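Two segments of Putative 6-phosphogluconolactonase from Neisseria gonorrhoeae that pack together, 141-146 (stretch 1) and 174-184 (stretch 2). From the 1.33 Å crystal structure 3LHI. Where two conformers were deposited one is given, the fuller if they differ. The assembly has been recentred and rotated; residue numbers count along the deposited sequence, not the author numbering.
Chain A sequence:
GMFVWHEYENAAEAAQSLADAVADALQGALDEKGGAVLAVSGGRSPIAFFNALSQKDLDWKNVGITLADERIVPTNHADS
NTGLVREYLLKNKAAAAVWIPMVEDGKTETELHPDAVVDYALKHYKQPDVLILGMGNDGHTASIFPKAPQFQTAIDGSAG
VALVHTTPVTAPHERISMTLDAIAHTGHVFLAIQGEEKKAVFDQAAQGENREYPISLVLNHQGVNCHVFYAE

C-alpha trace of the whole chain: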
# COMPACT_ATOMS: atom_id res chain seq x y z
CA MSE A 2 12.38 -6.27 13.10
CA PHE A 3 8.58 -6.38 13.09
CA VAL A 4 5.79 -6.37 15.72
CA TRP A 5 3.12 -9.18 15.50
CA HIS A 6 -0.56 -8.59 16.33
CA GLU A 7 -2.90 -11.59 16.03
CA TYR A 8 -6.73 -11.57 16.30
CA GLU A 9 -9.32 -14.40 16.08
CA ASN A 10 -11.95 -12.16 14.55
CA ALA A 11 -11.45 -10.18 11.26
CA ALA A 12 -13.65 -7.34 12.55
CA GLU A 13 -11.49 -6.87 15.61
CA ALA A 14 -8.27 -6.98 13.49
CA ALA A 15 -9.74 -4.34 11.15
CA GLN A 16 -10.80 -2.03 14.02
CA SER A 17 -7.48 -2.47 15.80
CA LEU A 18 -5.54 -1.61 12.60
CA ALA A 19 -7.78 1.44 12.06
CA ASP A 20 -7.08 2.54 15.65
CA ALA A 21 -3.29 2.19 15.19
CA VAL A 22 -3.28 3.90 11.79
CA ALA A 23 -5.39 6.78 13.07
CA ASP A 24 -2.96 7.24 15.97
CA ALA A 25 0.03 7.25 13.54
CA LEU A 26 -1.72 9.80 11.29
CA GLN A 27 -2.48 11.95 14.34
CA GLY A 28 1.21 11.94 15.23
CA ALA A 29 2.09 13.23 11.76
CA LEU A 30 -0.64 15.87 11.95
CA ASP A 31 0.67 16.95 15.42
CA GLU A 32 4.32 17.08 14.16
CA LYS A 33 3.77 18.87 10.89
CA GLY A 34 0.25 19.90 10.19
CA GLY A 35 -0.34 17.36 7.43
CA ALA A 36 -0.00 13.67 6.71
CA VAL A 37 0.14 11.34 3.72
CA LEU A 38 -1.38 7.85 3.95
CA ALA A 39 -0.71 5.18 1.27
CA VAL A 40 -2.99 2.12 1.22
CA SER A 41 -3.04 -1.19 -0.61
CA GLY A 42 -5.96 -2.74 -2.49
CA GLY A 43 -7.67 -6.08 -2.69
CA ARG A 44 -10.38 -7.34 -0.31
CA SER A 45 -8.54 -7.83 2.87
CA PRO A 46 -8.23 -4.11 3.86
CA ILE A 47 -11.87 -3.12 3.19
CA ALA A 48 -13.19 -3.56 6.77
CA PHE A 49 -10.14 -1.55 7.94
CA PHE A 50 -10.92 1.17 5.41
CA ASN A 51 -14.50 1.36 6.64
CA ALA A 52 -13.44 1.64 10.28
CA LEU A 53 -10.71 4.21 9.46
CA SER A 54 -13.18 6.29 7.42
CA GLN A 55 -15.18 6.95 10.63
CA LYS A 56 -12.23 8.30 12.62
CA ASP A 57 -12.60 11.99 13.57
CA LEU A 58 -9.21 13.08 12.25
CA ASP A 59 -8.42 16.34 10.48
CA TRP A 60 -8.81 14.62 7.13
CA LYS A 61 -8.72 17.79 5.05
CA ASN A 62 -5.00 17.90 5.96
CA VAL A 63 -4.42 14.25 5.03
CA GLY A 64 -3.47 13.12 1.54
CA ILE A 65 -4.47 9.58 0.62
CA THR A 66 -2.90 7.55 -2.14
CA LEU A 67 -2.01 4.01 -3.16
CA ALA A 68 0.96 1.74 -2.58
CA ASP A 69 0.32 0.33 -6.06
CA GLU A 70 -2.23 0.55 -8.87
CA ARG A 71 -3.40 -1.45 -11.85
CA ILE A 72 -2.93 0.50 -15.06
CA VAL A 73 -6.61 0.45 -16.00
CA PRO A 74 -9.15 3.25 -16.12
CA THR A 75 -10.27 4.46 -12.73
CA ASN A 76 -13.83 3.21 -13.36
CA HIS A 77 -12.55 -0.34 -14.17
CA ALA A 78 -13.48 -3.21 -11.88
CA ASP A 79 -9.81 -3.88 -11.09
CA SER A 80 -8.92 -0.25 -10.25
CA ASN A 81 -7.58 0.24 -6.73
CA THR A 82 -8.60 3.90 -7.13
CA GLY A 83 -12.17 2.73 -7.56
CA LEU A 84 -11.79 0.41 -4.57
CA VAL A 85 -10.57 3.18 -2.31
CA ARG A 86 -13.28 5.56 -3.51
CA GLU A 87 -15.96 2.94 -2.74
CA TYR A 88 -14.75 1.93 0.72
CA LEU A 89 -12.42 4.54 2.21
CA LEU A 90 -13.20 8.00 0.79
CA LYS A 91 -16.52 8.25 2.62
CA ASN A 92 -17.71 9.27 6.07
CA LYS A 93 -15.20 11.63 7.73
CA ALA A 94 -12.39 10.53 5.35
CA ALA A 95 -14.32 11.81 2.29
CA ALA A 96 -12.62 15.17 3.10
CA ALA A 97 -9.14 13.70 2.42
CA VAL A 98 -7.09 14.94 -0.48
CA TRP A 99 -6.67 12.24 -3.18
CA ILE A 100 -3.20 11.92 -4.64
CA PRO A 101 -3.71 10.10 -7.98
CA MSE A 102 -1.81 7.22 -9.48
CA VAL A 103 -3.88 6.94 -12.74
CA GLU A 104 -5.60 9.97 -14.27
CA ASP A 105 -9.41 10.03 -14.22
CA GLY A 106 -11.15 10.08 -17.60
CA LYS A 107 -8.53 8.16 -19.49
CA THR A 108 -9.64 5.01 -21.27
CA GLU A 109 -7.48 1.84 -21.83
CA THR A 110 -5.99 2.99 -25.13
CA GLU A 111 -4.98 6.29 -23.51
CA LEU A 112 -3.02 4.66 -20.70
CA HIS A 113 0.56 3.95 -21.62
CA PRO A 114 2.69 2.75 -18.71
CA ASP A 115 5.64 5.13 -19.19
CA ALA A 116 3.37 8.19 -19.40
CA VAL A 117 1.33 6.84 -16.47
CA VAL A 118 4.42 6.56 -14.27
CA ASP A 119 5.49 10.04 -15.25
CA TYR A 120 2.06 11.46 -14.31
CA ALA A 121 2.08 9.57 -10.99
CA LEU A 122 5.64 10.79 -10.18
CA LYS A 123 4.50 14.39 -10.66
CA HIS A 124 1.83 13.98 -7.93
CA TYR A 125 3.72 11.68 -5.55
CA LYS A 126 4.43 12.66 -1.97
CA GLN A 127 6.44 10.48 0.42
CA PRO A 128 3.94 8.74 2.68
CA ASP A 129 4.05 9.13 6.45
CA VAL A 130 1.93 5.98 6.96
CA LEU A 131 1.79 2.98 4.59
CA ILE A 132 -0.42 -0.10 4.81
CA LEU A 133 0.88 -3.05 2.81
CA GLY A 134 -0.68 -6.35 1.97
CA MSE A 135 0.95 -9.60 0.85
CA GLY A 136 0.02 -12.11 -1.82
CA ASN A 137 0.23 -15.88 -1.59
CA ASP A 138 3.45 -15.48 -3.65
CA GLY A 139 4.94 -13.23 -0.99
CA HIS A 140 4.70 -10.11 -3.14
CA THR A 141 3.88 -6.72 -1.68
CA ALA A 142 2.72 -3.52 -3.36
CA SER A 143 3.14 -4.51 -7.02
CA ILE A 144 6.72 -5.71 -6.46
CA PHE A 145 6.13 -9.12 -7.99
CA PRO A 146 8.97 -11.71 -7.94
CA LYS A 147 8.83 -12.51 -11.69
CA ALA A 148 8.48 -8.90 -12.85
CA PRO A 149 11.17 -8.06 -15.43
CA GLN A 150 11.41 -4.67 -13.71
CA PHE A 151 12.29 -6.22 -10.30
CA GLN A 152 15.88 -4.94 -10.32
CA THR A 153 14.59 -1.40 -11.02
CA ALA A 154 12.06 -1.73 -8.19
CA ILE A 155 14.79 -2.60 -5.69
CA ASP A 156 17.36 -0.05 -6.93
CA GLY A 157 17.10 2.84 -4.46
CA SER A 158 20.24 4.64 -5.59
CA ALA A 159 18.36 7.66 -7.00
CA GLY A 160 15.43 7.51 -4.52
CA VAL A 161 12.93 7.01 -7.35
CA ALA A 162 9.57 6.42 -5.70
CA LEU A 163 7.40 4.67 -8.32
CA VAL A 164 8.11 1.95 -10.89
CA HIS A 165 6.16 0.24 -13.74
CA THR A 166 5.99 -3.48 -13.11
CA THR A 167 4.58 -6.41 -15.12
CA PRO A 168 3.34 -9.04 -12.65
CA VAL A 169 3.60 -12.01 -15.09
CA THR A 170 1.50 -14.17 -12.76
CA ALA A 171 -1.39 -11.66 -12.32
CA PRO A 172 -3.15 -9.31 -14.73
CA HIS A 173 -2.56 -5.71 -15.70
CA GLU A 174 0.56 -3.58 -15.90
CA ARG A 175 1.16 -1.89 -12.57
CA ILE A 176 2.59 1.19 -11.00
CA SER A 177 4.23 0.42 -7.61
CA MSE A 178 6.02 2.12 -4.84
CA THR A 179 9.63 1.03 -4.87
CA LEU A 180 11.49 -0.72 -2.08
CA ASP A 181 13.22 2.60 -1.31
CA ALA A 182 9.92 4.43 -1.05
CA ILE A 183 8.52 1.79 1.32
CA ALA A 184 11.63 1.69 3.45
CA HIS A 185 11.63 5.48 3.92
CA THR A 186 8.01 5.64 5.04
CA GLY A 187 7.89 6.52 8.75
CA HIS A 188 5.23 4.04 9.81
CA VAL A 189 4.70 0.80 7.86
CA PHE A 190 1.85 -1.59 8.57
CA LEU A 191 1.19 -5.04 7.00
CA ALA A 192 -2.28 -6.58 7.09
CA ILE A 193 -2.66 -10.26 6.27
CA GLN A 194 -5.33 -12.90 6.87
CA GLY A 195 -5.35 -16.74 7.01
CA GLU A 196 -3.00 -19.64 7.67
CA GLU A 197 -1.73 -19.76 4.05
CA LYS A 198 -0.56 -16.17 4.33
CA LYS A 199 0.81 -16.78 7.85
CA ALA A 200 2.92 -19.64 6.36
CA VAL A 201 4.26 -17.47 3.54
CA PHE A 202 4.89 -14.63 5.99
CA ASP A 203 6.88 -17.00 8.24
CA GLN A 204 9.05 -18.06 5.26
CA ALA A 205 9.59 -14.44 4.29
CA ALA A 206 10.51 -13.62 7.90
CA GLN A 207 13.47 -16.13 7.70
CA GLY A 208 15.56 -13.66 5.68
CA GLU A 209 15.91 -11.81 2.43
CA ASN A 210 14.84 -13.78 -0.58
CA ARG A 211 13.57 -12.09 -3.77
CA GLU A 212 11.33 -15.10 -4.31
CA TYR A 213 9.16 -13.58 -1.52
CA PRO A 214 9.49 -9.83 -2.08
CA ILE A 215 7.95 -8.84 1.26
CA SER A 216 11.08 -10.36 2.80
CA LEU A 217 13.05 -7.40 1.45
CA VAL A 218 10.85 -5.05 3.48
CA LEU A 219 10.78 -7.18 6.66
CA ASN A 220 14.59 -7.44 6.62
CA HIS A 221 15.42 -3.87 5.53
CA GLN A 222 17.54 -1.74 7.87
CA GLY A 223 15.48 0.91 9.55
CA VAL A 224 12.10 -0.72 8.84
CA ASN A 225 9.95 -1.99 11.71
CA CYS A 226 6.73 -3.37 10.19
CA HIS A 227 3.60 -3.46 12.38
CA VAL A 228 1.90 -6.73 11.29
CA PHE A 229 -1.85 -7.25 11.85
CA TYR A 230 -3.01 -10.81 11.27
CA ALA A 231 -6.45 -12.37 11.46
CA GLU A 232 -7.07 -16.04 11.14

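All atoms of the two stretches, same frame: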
# COMPACT_ATOMS: atom_id res chain seq x y z
N THR A 141 4.50 -7.86 -2.35
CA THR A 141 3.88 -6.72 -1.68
C THR A 141 3.85 -5.55 -2.64
O THR A 141 4.57 -5.54 -3.62
CB THR A 141 4.57 -6.39 -0.37
OG1 THR A 141 3.77 -5.53 0.43
CG2 THR A 141 5.97 -5.78 -0.54
N ALA A 142 3.01 -4.54 -2.36
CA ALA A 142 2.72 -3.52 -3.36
C ALA A 142 2.52 -4.22 -4.71
O ALA A 142 1.76 -5.19 -4.73
CB ALA A 142 3.78 -2.41 -3.32
N SER A 143 3.10 -3.73 -5.80
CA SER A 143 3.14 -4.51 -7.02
C SER A 143 4.60 -4.85 -7.32
O SER A 143 5.00 -4.92 -8.50
CB SER A 143 2.41 -3.84 -8.18
OG SER A 143 0.99 -4.06 -8.13
N ILE A 144 5.36 -5.19 -6.28
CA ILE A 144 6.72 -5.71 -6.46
C ILE A 144 6.59 -7.25 -6.51
O ILE A 144 6.60 -7.94 -5.51
CB ILE A 144 7.65 -5.26 -5.34
CG1 ILE A 144 7.63 -3.75 -5.24
CG2 ILE A 144 9.06 -5.82 -5.62
CD1 ILE A 144 8.42 -3.19 -4.00
N PHE A 145 6.36 -7.72 -7.72
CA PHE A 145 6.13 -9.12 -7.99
C PHE A 145 7.46 -9.84 -8.32
O PHE A 145 8.30 -9.28 -9.02
CB PHE A 145 5.20 -9.27 -9.19
CG PHE A 145 3.74 -9.04 -8.88
CD1 PHE A 145 2.96 -10.09 -8.50
CD2 PHE A 145 3.16 -7.77 -9.00
CE1 PHE A 145 1.59 -9.88 -8.22
CE2 PHE A 145 1.84 -7.55 -8.71
CZ PHE A 145 1.04 -8.62 -8.31
N PRO A 146 7.65 -11.06 -7.80
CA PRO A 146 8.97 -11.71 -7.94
C PRO A 146 9.40 -12.03 -9.36
O PRO A 146 10.61 -12.09 -9.62
CB PRO A 146 8.81 -12.96 -7.10
CG PRO A 146 7.32 -13.24 -7.11
CD PRO A 146 6.69 -11.90 -7.06
N GLU A 174 -0.64 -4.34 -16.22
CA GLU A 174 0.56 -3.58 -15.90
C GLU A 174 0.26 -2.79 -14.65
O GLU A 174 -0.89 -2.40 -14.41
CB GLU A 174 0.94 -2.65 -17.06
CG GLU A 174 1.15 -3.34 -18.38
CD GLU A 174 2.19 -4.43 -18.31
OE1 GLU A 174 3.25 -4.22 -17.68
OE2 GLU A 174 1.98 -5.54 -18.91
N ARG A 175 1.30 -2.54 -13.86
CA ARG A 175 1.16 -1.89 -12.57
C ARG A 175 2.08 -0.70 -12.42
O ARG A 175 3.18 -0.65 -13.04
CB ARG A 175 1.54 -2.87 -11.45
CG ARG A 175 0.89 -4.24 -11.51
CD ARG A 175 -0.62 -4.15 -11.43
NE ARG A 175 -1.27 -5.47 -11.47
CZ ARG A 175 -1.53 -6.21 -10.41
NH1 ARG A 175 -1.24 -5.79 -9.17
NH2 ARG A 175 -2.17 -7.37 -10.58
N ILE A 176 1.70 0.17 -11.51
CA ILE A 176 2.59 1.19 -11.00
C ILE A 176 2.70 0.92 -9.50
O ILE A 176 1.67 0.82 -8.83
CB ILE A 176 2.14 2.63 -11.38
CG1 ILE A 176 3.09 3.67 -10.77
CG2 ILE A 176 0.67 2.91 -11.04
CD1 ILE A 176 2.70 5.08 -11.13
N SER A 177 3.94 0.80 -9.00
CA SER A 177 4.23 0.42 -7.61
C SER A 177 5.16 1.39 -6.95
O SER A 177 6.11 1.90 -7.56
CB SER A 177 4.87 -0.92 -7.54
OG SER A 177 4.97 -1.46 -6.25
N MSE A 178 4.93 1.61 -5.66
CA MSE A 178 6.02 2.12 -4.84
C MSE A 178 7.22 1.17 -4.95
O MSE A 178 7.10 -0.07 -5.01
CB MSE A 178 5.56 2.21 -3.39
CG MSE A 178 4.66 3.39 -3.08
SE MSE A 178 4.05 3.52 -1.27
CE MSE A 178 5.66 4.11 -0.45
N THR A 179 8.38 1.75 -4.89
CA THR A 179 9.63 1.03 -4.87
C THR A 179 10.02 0.56 -3.49
O THR A 179 9.44 1.04 -2.46
CB THR A 179 10.75 1.89 -5.45
OG1 THR A 179 10.86 3.04 -4.58
CG2 THR A 179 10.52 2.30 -6.90
N LEU A 180 10.97 -0.34 -3.37
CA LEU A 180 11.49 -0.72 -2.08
C LEU A 180 11.99 0.49 -1.28
O LEU A 180 11.73 0.60 -0.07
CB LEU A 180 12.57 -1.78 -2.23
CG LEU A 180 13.16 -2.31 -0.95
CD1 LEU A 180 12.16 -2.92 0.02
CD2 LEU A 180 14.27 -3.31 -1.31
N ASP A 181 12.70 1.38 -1.97
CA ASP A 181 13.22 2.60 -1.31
C ASP A 181 12.10 3.42 -0.73
O ASP A 181 12.20 3.94 0.40
CB ASP A 181 14.05 3.42 -2.31
CG ASP A 181 14.58 4.70 -1.73
OD1 ASP A 181 13.89 5.73 -1.84
OD2 ASP A 181 15.70 4.64 -1.22
N ALA A 182 11.05 3.63 -1.49
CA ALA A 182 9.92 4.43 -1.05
C ALA A 182 9.27 3.80 0.19
O ALA A 182 8.92 4.52 1.13
CB ALA A 182 8.87 4.63 -2.19
N ILE A 183 9.10 2.49 0.17
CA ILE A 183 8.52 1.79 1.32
C ILE A 183 9.38 1.93 2.52
O ILE A 183 8.90 2.28 3.62
CB ILE A 183 8.29 0.28 0.96
CG1 ILE A 183 7.25 0.17 -0.14
CG2 ILE A 183 7.96 -0.55 2.21
CD1 ILE A 183 7.12 -1.28 -0.75
N ALA A 184 10.69 1.70 2.34
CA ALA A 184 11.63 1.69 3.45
C ALA A 184 11.74 3.06 4.14
O ALA A 184 12.07 3.09 5.33
CB ALA A 184 12.99 1.22 2.99

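How does Arg 175, near the beginning of the second stretch, reach the first? Its CA-to-CB bond points toward the loop, and the long side chain carries the guanidinium to Ser 143 and Phe 145. Arg 175 NH1 donates a hydrogen bond to Ser 143 OG over 3.0 Å, with an N-H...acceptor angle of 138°, so the bond is noticeably bent. The serine oxygen lies at the edge of the guanidinium, near its plane, where the N-H groups point. Phe 145 takes a different position: its CE2 lies over one face of the guanidinium, 3.6 Å from Arg 175 NH1, while that nitrogen sits at the edge of the phenyl ring, near the ring plane. The two flat groups therefore meet edge to face. Arg 175 NE and NH2 find hydrogen-bond partners elsewhere in the structure.

What happens as the strand continues through Ile 176 to Ser 177? The side chains alternate, as expected of an extended backbone: Arg 175 and Ser 177 point toward the loop, whereas Ile 176 between them points away and makes no contact with it. At Ser 177 the backbones come closest, its CA lying 5.1 Å from the CA of Ser 143. The hydroxyl of Ser 177 works in both directions. Its OG accepts a hydrogen bond from Ser 143 N at 3.0 Å, with an angle of 153°, and donates to Met 178 O at 2.8 Å, within its own stretch. A buried backbone amide of the loop is thus satisfied by a side chain of the strand. The same OG lies 3.3 Å from Ala 142 CB, so the methyl group packs directly beside the polar link.

Which part of the loop meets the chain where strand gives way to helix? Ile 144 does so. Its CA-to-CB bond points sideways, but the end of the side chain comes nearer, bringing CD1 to 3.5 Å from Met 178 O and 3.9 Å from Leu 180 N. The contact here is largely with backbone: the selenomethionine side chain of Met 178 leads away, and that of Thr 179 starts away from the loop. Thr 179 instead serves its own stretch as the N-cap of the helix, its OG1 accepting from Ala 182 N at 3.2 Å.

How does the helix complete the contact? Leu 180 contributes little, and Asp 181 and Ala 182 are out of reach, but Ile 183, one turn beyond Thr 179, again points toward the loop. The turn is held by a backbone hydrogen bond from Ile 183 N to Thr 179 O, 3.0 Å long. Ile 183 CD1 packs 4.0 Å from Ile 144 CD1 and 4.4 Å from Ala 142 CB, forming a small apolar cluster. Along the second stretch the contact thus passes from the hydrogen bonds of Arg 175 and Ser 177 to the apolar packing of Ile 183.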